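Local coordinates for protein ArtJ (Geobacillus stearothermophilus, PDB 2PVU) that binds the basic amino acids arginine, lysine and histidine and probably delivers them to its cognate ABC transporter, at residues A[50-55]-A[176-181]; A[120-125]-A[235-240]; A[129-134]-A[219-224]. One frame throughout, in Å; residues are numbered along the deposited sequence.

Interaction 1. Residues A[50-55]-A[176-181]. With LYS (lysine), chain E.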
loop_
_atom_site.group_PDB
_atom_site.type_symbol
_atom_site.label_atom_id
_atom_site.label_comp_id
_atom_site.label_asym_id
_atom_site.label_seq_id
_atom_site.Cartn_x
_atom_site.Cartn_y
_atom_site.Cartn_z
ATOM N N ALA A 50 -7.359 5.749 2.735
ATOM C CA ALA A 50 -7.339 5.121 4.070
ATOM C C ALA A 50 -8.355 3.990 4.143
ATOM O O ALA A 50 -9.331 4.090 4.892
ATOM C CB ALA A 50 -7.620 6.119 5.178
ATOM N N ALA A 51 -8.076 2.917 3.404
ATOM C CA ALA A 51 -8.876 1.689 3.421
ATOM C C ALA A 51 -7.937 0.519 3.193
ATOM O O ALA A 51 -8.181 -0.344 2.296
ATOM C CB ALA A 51 -9.991 1.756 2.318
ATOM N N PHE A 52 -6.822 0.493 3.945
ATOM C CA PHE A 52 -5.677 -0.411 3.617
ATOM C C PHE A 52 -4.910 -0.719 4.919
ATOM O O PHE A 52 -3.686 -0.479 5.045
ATOM C CB PHE A 52 -4.781 0.261 2.558
ATOM C CG PHE A 52 -3.985 -0.697 1.708
ATOM C CD1 PHE A 52 -2.593 -0.648 1.730
ATOM C CD2 PHE A 52 -4.634 -1.648 0.885
ATOM C CE1 PHE A 52 -1.821 -1.521 0.920
ATOM C CE2 PHE A 52 -3.888 -2.529 0.083
ATOM C CZ PHE A 52 -2.467 -2.459 0.101
ATOM N N ALA A 53 -5.645 -1.248 5.889
ATOM C CA ALA A 53 -5.027 -1.652 7.162
ATOM C C ALA A 53 -3.977 -2.729 6.874
ATOM O O ALA A 53 -4.247 -3.653 6.105
ATOM C CB ALA A 53 -6.076 -2.180 8.149
ATOM N N PRO A 54 -2.806 -2.673 7.543
ATOM C CA PRO A 54 -2.443 -1.815 8.674
ATOM C C PRO A 54 -1.746 -0.497 8.304
ATOM O O PRO A 54 -1.303 0.230 9.197
ATOM C CB PRO A 54 -1.438 -2.675 9.423
ATOM C CG PRO A 54 -0.678 -3.373 8.324
ATOM C CD PRO A 54 -1.726 -3.621 7.209
ATOM N N PHE A 55 -1.642 -0.196 7.018
ATOM C CA PHE A 55 -0.879 0.992 6.574
ATOM C C PHE A 55 -1.635 2.297 6.782
ATOM O O PHE A 55 -1.095 3.273 7.340
ATOM C CB PHE A 55 -0.442 0.791 5.109
ATOM C CG PHE A 55 0.495 -0.382 4.964
ATOM C CD1 PHE A 55 1.822 -0.260 5.379
ATOM C CD2 PHE A 55 0.031 -1.610 4.494
ATOM C CE1 PHE A 55 2.725 -1.372 5.345
ATOM C CE2 PHE A 55 0.910 -2.718 4.391
ATOM C CZ PHE A 55 2.257 -2.598 4.852
ATOM N N GLU A 176 -12.665 -0.053 -6.177
ATOM C CA GLU A 176 -11.984 1.216 -5.849
ATOM C C GLU A 176 -11.218 1.149 -4.532
ATOM O O GLU A 176 -10.298 1.952 -4.326
ATOM C CB GLU A 176 -13.007 2.388 -5.831
ATOM C CG GLU A 176 -12.412 3.754 -5.515
ATOM C CD GLU A 176 -11.261 4.147 -6.417
ATOM O OE1 GLU A 176 -11.206 3.733 -7.616
ATOM O OE2 GLU A 176 -10.420 4.921 -5.908
ATOM N N THR A 177 -11.589 0.206 -3.655
ATOM C CA THR A 177 -10.792 -0.086 -2.431
ATOM C C THR A 177 -10.476 -1.568 -2.342
ATOM O O THR A 177 -11.254 -2.421 -2.840
ATOM C CB THR A 177 -11.508 0.332 -1.155
ATOM O OG1 THR A 177 -12.732 -0.400 -1.013
ATOM C CG2 THR A 177 -11.823 1.835 -1.154
ATOM N N THR A 178 -9.377 -1.881 -1.652
ATOM C CA THR A 178 -9.103 -3.282 -1.291
ATOM C C THR A 178 -10.175 -3.809 -0.323
ATOM O O THR A 178 -10.493 -5.007 -0.340
ATOM C CB THR A 178 -7.695 -3.371 -0.690
ATOM O OG1 THR A 178 -6.818 -2.920 -1.697
ATOM C CG2 THR A 178 -7.304 -4.837 -0.242
ATOM N N VAL A 179 -10.753 -2.932 0.498
ATOM C CA VAL A 179 -11.814 -3.340 1.418
ATOM C C VAL A 179 -12.961 -4.020 0.652
ATOM O O VAL A 179 -13.407 -5.112 1.017
ATOM C CB VAL A 179 -12.386 -2.130 2.225
ATOM C CG1 VAL A 179 -13.715 -2.531 2.921
ATOM C CG2 VAL A 179 -11.364 -1.660 3.265
ATOM N N VAL A 180 -13.432 -3.368 -0.405
ATOM C CA VAL A 180 -14.513 -3.926 -1.254
ATOM C C VAL A 180 -14.111 -5.213 -2.002
ATOM O O VAL A 180 -14.926 -6.138 -2.116
ATOM C CB VAL A 180 -15.086 -2.874 -2.203
ATOM C CG1 VAL A 180 -16.044 -3.523 -3.235
ATOM C CG2 VAL A 180 -15.815 -1.794 -1.398
ATOM N N ALA A 181 -12.875 -5.277 -2.510
ATOM C CA ALA A 181 -12.336 -6.531 -3.038
ATOM C C ALA A 181 -12.528 -7.695 -2.074
ATOM O O ALA A 181 -13.002 -8.774 -2.464
ATOM C CB ALA A 181 -10.798 -6.358 -3.448
HETATM N N LYS E . 1.261 -1.751 -3.246
HETATM C CA LYS E . 0.223 -1.955 -4.311
HETATM C C LYS E . 0.353 -0.847 -5.365
HETATM O O LYS E . -0.305 -0.892 -6.394
HETATM C CB LYS E . -1.174 -1.909 -3.704
HETATM C CG LYS E . -1.451 -0.563 -2.989
HETATM C CD LYS E . -2.965 -0.315 -2.822
HETATM C CE LYS E . -3.194 0.689 -1.701
HETATM N NZ LYS E . -4.691 1.119 -1.632
HETATM O OXT LYS E . 1.115 0.129 -5.186
HETATM O O HOH W 1 -7.867 0.143 -0.333
#
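Phe52 and Ala51, from the loop after strand 44-48, meet the first turn of helix 178-186 across the ligand cleft of this two-lobed binding protein. From CB, the Phe52 side chain sets out with CG anti to the backbone N (chi1 -154°). CG and CD1 lie beneath the aliphatic chain of the bound lysine, whose CE stands 3.5 Å above the ring plane, over its centre; CE1 runs under CE and CG of the ligand. CD2 and CE2 form the rim turned to the helix: Thr178 OG1 is 3.5 Å from Phe52 CE2, near the ring plane, and Thr178 CB approaches the same edge. At the far end of the ring, Phe52 CZ touches CD of the ligand at 3.7 Å. The ring is thus a floor for the ligand's methylenes, while Thr178 flanks it and spends its hydroxyl on Gln153, another pocket residue.

Beside the ring, Ala51 CB touches two methyls, Val179 CG2 at 3.8 Å and Thr177 CG2 at 3.9 Å. A water bridges Ala51 O and Thr178 N, the latter at 2.8 Å. Thr177 is the N-cap, its OG1 accepting from Val180 N at 3.1 Å. Around the contact, Phe52 also packs on Val199 of helix 197-206 and on Thr195 and Asp196 of strand 192-196, and Thr178 touches Thr195 as well.

Interaction 2. Residues A[120-125]-A[235-240]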
loop_
_atom_site.group_PDB
_atom_site.type_symbol
_atom_site.label_atom_id
_atom_site.label_comp_id
_atom_site.label_asym_id
_atom_site.label_seq_id
_atom_site.Cartn_x
_atom_site.Cartn_y
_atom_site.Cartn_z
ATOM N N PHE A 120 9.426 9.236 -6.572
ATOM C CA PHE A 120 9.295 8.492 -5.306
ATOM C C PHE A 120 10.416 8.803 -4.355
ATOM O O PHE A 120 11.557 9.102 -4.796
ATOM C CB PHE A 120 9.322 6.970 -5.561
ATOM C CG PHE A 120 8.059 6.432 -6.241
ATOM C CD1 PHE A 120 6.964 6.082 -5.480
ATOM C CD2 PHE A 120 7.974 6.325 -7.613
ATOM C CE1 PHE A 120 5.778 5.568 -6.061
ATOM C CE2 PHE A 120 6.783 5.814 -8.214
ATOM C CZ PHE A 120 5.699 5.461 -7.448
ATOM N N SER A 121 10.112 8.698 -3.054
ATOM C CA SER A 121 11.143 8.675 -2.026
ATOM C C SER A 121 11.977 7.381 -2.154
ATOM O O SER A 121 11.594 6.448 -2.912
ATOM C CB SER A 121 10.484 8.733 -0.623
ATOM O OG SER A 121 9.874 7.482 -0.273
ATOM N N ASP A 122 13.099 7.319 -1.423
ATOM C CA ASP A 122 13.776 6.045 -1.171
ATOM C C ASP A 122 12.782 5.047 -0.560
ATOM O O ASP A 122 11.817 5.452 0.093
ATOM C CB ASP A 122 14.962 6.238 -0.222
ATOM C CG ASP A 122 16.012 7.156 -0.799
ATOM O OD1 ASP A 122 16.337 7.014 -1.999
ATOM O OD2 ASP A 122 16.539 8.000 -0.047
ATOM N N PRO A 123 13.018 3.748 -0.754
ATOM C CA PRO A 123 11.999 2.801 -0.233
ATOM C C PRO A 123 11.901 2.800 1.271
ATOM O O PRO A 123 12.895 3.017 1.965
ATOM C CB PRO A 123 12.484 1.436 -0.711
ATOM C CG PRO A 123 13.790 1.609 -1.361
ATOM C CD PRO A 123 14.121 3.080 -1.479
ATOM N N TYR A 124 10.714 2.552 1.787
ATOM C CA TYR A 124 10.559 2.461 3.237
ATOM C C TYR A 124 9.936 1.158 3.699
ATOM O O TYR A 124 9.673 0.991 4.890
ATOM C CB TYR A 124 9.743 3.676 3.773
ATOM C CG TYR A 124 8.242 3.656 3.418
ATOM C CD1 TYR A 124 7.331 2.860 4.127
ATOM C CD2 TYR A 124 7.758 4.428 2.362
ATOM C CE1 TYR A 124 5.928 2.826 3.794
ATOM C CE2 TYR A 124 6.375 4.397 1.998
ATOM C CZ TYR A 124 5.480 3.623 2.704
ATOM O OH TYR A 124 4.141 3.624 2.347
ATOM N N PHE A 125 9.643 0.233 2.794
ATOM C CA PHE A 125 8.998 -1.055 3.202
ATOM C C PHE A 125 9.202 -2.028 2.060
ATOM O O PHE A 125 9.285 -1.601 0.916
ATOM C CB PHE A 125 7.480 -0.817 3.390
ATOM C CG PHE A 125 6.846 -1.745 4.386
ATOM C CD1 PHE A 125 6.891 -1.439 5.746
ATOM C CD2 PHE A 125 6.219 -2.918 3.970
ATOM C CE1 PHE A 125 6.296 -2.319 6.701
ATOM C CE2 PHE A 125 5.613 -3.796 4.910
ATOM C CZ PHE A 125 5.671 -3.476 6.284
ATOM N N GLU A 235 9.953 19.658 -5.139
ATOM C CA GLU A 235 10.991 20.107 -4.234
ATOM C C GLU A 235 10.909 19.488 -2.817
ATOM O O GLU A 235 11.746 19.789 -1.981
ATOM C CB GLU A 235 10.995 21.634 -4.145
ATOM C CG GLU A 235 11.383 22.320 -5.461
ATOM C CD GLU A 235 11.466 23.831 -5.304
ATOM O OE1 GLU A 235 12.291 24.293 -4.467
ATOM O OE2 GLU A 235 10.709 24.563 -6.005
ATOM N N LEU A 236 9.924 18.633 -2.541
ATOM C CA LEU A 236 9.851 17.959 -1.226
ATOM C C LEU A 236 10.662 16.662 -1.141
ATOM O O LEU A 236 10.986 16.235 -0.048
ATOM C CB LEU A 236 8.402 17.622 -0.830
ATOM C CG LEU A 236 7.435 18.798 -0.683
ATOM C CD1 LEU A 236 5.988 18.285 -0.464
ATOM C CD2 LEU A 236 7.872 19.767 0.431
ATOM N N LYS A 237 10.990 16.039 -2.271
ATOM C CA LYS A 237 11.564 14.673 -2.263
ATOM C C LYS A 237 12.880 14.624 -1.475
ATOM O O LYS A 237 13.095 13.714 -0.676
ATOM C CB LYS A 237 11.854 14.199 -3.712
ATOM C CG LYS A 237 12.483 12.790 -3.783
ATOM C CD LYS A 237 12.678 12.283 -5.235
ATOM C CE LYS A 237 13.828 11.181 -5.324
ATOM N NZ LYS A 237 13.907 10.052 -4.229
ATOM N N ALA A 238 13.752 15.604 -1.709
ATOM C CA ALA A 238 15.070 15.596 -1.070
ATOM C C ALA A 238 14.942 15.654 0.471
ATOM O O ALA A 238 15.623 14.913 1.180
ATOM C CB ALA A 238 15.991 16.752 -1.633
ATOM N N LYS A 239 14.091 16.549 0.967
ATOM C CA LYS A 239 13.820 16.708 2.401
ATOM C C LYS A 239 13.222 15.448 3.008
ATOM O O LYS A 239 13.604 15.032 4.109
ATOM C CB LYS A 239 12.888 17.904 2.647
ATOM C CG LYS A 239 13.651 19.221 2.666
ATOM C CD LYS A 239 12.724 20.404 3.011
ATOM C CE LYS A 239 13.515 21.667 3.082
ATOM N NZ LYS A 239 12.692 22.871 3.521
ATOM N N VAL A 240 12.297 14.827 2.284
ATOM C CA VAL A 240 11.665 13.604 2.754
ATOM C C VAL A 240 12.719 12.468 2.768
ATOM O O VAL A 240 12.774 11.718 3.735
ATOM C CB VAL A 240 10.387 13.245 1.939
ATOM C CG1 VAL A 240 9.905 11.795 2.239
ATOM C CG2 VAL A 240 9.239 14.237 2.257
#
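Lys237 and Val240, about one turn apart on helix 237-249, face Phe120 of strand 118-120 and the following Ser121 and Asp122. The fold is that of a two-lobed periplasmic-type solute-binding protein, and this contact lies within one lobe, where strand 118-120 pairs antiparallel with strand 224-231.

Along the helical segment, Leu236 comes first and contributes backbone, its O accepting from Val240 N at 3.0 Å. Lys237 then carries most of the contact. Its chain leaves with CG anti to the backbone N (chi1 179°), runs on nearly extended past the Phe120 carbonyl, and bends only at the last torsion. CD and CE therefore lie alongside Phe120 O, and NZ turns in to donate a hydrogen bond of 2.6 Å to that oxygen, approaching in the carbonyl plane with a C=O...N angle of 146°. The same ammonium makes a salt bridge with Asp241, so it is gripped by a neutral backbone oxygen and a carboxylate together. Asp241 in turn accepts from Asp122 N with its other oxygen, tying segment 120-125 to the helix a second time. The carboxylate of Asp122 stays farther off, OD1 being 4.5 Å from Lys237 NZ, and would probably add no more than a weak attraction at that range.

Val240 supplies the apolar part: its CG1 lies 4.2 Å from Ser121 CB, while the same side chain packs on Met228 and Phe230 of strand 224-231 and on Val74 and Met75 of helix 66-78. Ser121 OG receives Met228 N and itself donates to Asp122 O at 2.8 Å, the hydroxyl lying 31° out of the carbonyl plane.

Interaction 3. Residues A[129-134]-A[219-224]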
loop_
_atom_site.group_PDB
_atom_site.type_symbol
_atom_site.label_atom_id
_atom_site.label_comp_id
_atom_site.label_asym_id
_atom_site.label_seq_id
_atom_site.Cartn_x
_atom_site.Cartn_y
_atom_site.Cartn_z
ATOM N N GLN A 129 2.867 -9.311 -3.448
ATOM C CA GLN A 129 1.473 -9.714 -3.613
ATOM C C GLN A 129 1.336 -11.142 -3.061
ATOM O O GLN A 129 2.281 -11.941 -3.115
ATOM C CB GLN A 129 1.057 -9.711 -5.087
ATOM C CG GLN A 129 1.034 -8.371 -5.731
ATOM C CD GLN A 129 0.250 -7.349 -4.902
ATOM O OE1 GLN A 129 -0.994 -7.382 -4.816
ATOM N NE2 GLN A 129 0.973 -6.455 -4.287
ATOM N N VAL A 130 0.134 -11.450 -2.585
ATOM C CA VAL A 130 -0.195 -12.805 -2.162
ATOM C C VAL A 130 -1.605 -13.056 -2.640
ATOM O O VAL A 130 -2.286 -12.136 -3.055
ATOM C CB VAL A 130 -0.121 -12.939 -0.605
ATOM C CG1 VAL A 130 1.325 -12.725 -0.056
ATOM C CG2 VAL A 130 -1.073 -12.001 0.036
ATOM N N ILE A 131 -2.066 -14.290 -2.488
ATOM C CA ILE A 131 -3.449 -14.639 -2.803
ATOM C C ILE A 131 -4.234 -14.830 -1.515
ATOM O O ILE A 131 -3.799 -15.531 -0.588
ATOM C CB ILE A 131 -3.488 -15.931 -3.618
ATOM C CG1 ILE A 131 -2.696 -15.752 -4.901
ATOM C CG2 ILE A 131 -4.950 -16.388 -3.963
ATOM C CD1 ILE A 131 -2.177 -17.085 -5.470
ATOM N N LEU A 132 -5.392 -14.197 -1.456
ATOM C CA LEU A 132 -6.288 -14.358 -0.337
ATOM C C LEU A 132 -7.503 -15.177 -0.826
ATOM O O LEU A 132 -8.109 -14.838 -1.826
ATOM C CB LEU A 132 -6.735 -12.974 0.161
ATOM C CG LEU A 132 -7.652 -12.900 1.374
ATOM C CD1 LEU A 132 -6.964 -13.329 2.665
ATOM C CD2 LEU A 132 -8.138 -11.481 1.502
ATOM N N VAL A 133 -7.830 -16.238 -0.111
ATOM C CA VAL A 133 -8.928 -17.149 -0.486
ATOM C C VAL A 133 -9.688 -17.589 0.767
ATOM O O VAL A 133 -9.215 -17.417 1.887
ATOM C CB VAL A 133 -8.409 -18.441 -1.213
ATOM C CG1 VAL A 133 -7.885 -18.136 -2.632
ATOM C CG2 VAL A 133 -7.359 -19.214 -0.369
ATOM N N LYS A 134 -10.876 -18.157 0.576
ATOM C CA LYS A 134 -11.559 -18.805 1.678
ATOM C C LYS A 134 -10.851 -20.111 2.004
ATOM O O LYS A 134 -10.298 -20.767 1.117
ATOM C CB LYS A 134 -13.009 -19.086 1.307
ATOM C CG LYS A 134 -13.840 -17.829 1.165
ATOM C CD LYS A 134 -15.302 -18.187 0.940
ATOM C CE LYS A 134 -16.136 -16.897 0.922
ATOM N NZ LYS A 134 -17.615 -17.113 0.745
ATOM N N LYS A 219 7.347 -17.819 -6.508
ATOM C CA LYS A 219 7.748 -18.091 -7.897
ATOM C C LYS A 219 7.060 -17.157 -8.892
ATOM O O LYS A 219 7.629 -16.823 -9.930
ATOM C CB LYS A 219 7.549 -19.565 -8.288
ATOM C CG LYS A 219 8.141 -19.899 -9.647
ATOM C CD LYS A 219 7.637 -21.241 -10.185
ATOM C CE LYS A 219 7.365 -21.182 -11.702
ATOM N NZ LYS A 219 6.137 -20.359 -12.046
ATOM N N ASN A 220 5.858 -16.691 -8.554
ATOM C CA ASN A 220 5.042 -15.930 -9.498
ATOM C C ASN A 220 4.877 -14.455 -9.131
ATOM O O ASN A 220 4.460 -13.651 -9.974
ATOM C CB ASN A 220 3.663 -16.610 -9.675
ATOM C CG ASN A 220 3.761 -17.914 -10.486
ATOM O OD1 ASN A 220 4.266 -17.907 -11.606
ATOM N ND2 ASN A 220 3.290 -19.025 -9.922
ATOM N N PHE A 221 5.159 -14.092 -7.884
ATOM C CA PHE A 221 5.015 -12.703 -7.461
ATOM C C PHE A 221 6.378 -12.123 -7.079
ATOM O O PHE A 221 7.124 -12.741 -6.308
ATOM C CB PHE A 221 4.054 -12.598 -6.269
ATOM C CG PHE A 221 2.644 -13.050 -6.578
ATOM C CD1 PHE A 221 1.924 -12.464 -7.626
ATOM C CD2 PHE A 221 2.036 -14.039 -5.817
ATOM C CE1 PHE A 221 0.589 -12.866 -7.902
ATOM C CE2 PHE A 221 0.726 -14.433 -6.065
ATOM C CZ PHE A 221 -0.008 -13.835 -7.102
ATOM N N ALA A 222 6.644 -10.923 -7.599
ATOM C CA ALA A 222 7.904 -10.191 -7.436
ATOM C C ALA A 222 8.001 -9.479 -6.073
ATOM O O ALA A 222 7.009 -9.189 -5.465
ATOM C CB ALA A 222 8.004 -9.146 -8.536
ATOM N N SER A 223 9.226 -9.200 -5.638
ATOM C CA SER A 223 9.491 -8.302 -4.515
ATOM C C SER A 223 9.052 -6.909 -4.894
ATOM O O SER A 223 9.225 -6.485 -6.046
ATOM C CB SER A 223 10.990 -8.319 -4.209
ATOM O OG SER A 223 11.282 -9.637 -3.789
ATOM N N GLU A 224 8.468 -6.201 -3.935
ATOM C CA GLU A 224 7.975 -4.830 -4.176
ATOM C C GLU A 224 8.476 -3.949 -3.059
ATOM O O GLU A 224 8.566 -4.420 -1.912
ATOM C CB GLU A 224 6.419 -4.811 -4.151
ATOM C CG GLU A 224 5.827 -5.503 -5.388
ATOM C CD GLU A 224 4.301 -5.432 -5.475
ATOM O OE1 GLU A 224 3.667 -4.386 -5.188
ATOM O OE2 GLU A 224 3.720 -6.476 -5.827
HETATM O O HOH W 2 4.409 -8.874 -6.024
#
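Gln129 CB lies over one face of the Phe221 ring, a CH-pi contact 4.1 Å from the centroid and 23° off the ring normal. This joins strand 125-134, one of the two strands that link the lobes of this solute-binding fold, to the loop leading into the other, strand 224-231. At the ring edge, Ile131 CG1 touches Phe221 CE2 at 3.8 Å, the two side chains crossing at about a right angle, and Gln129 O is 3.4 Å from Phe221 CD2. An alanine at Phe221 is likely to leave a gap beneath Gln129 CB and deprive Ile131 of its aromatic neighbour.

The polar half lies beyond this apolar patch. Gln129 bends at chi2 (-50°), which swings its amide across to Glu224; NE2 donates to Glu224 OE2 at 3.1 Å, on the syn side but out of the carboxylate plane. The amide and carboxylate planes are 21° apart. A water gathers Gln129 N, Ala222 O and Glu224 OE2, so the same carboxylate oxygen has a second partner.

Farther out, Gln129 NE2 also donates to Asp196, which binds the ligand lysine, and Glu224 OE1 is hydrogen-bonded to the hydroxyls of Thr109 and Thr157, two more pocket residues. Glu224 is thereby a second-shell group whose carboxylate lies toward the alpha-amino group of the ligand, about 4 Å away at nearest atoms, and whose charge would probably favour that ammonium, common to amino acids. Between the two segments, the bridging water accepts from Gln129 N at 3.0 Å.

Interactions 2 and 3 are buried, whereas interaction 1 is only partly so, with Val179 at the surface. Interaction 1 spans the cleft between the lobes and relies on apolar touches, a water and the ligand; interaction 2 stays within one lobe and is held chiefly by an ammonium on a backbone carbonyl, with a valine alongside; interaction 3 combines aromatic packing with an amide-carboxylate bond beside the pocket. Strand 125-134 connects the last two, for segments 120-125 and 129-134 nearly follow one another, although their centres are about 26 Å apart. Interactions 1 and 2 meet where the Phe55 and Phe125 rings pack edge-to-face. Interactions 1 and 3 do not touch, yet both border the bound lysine.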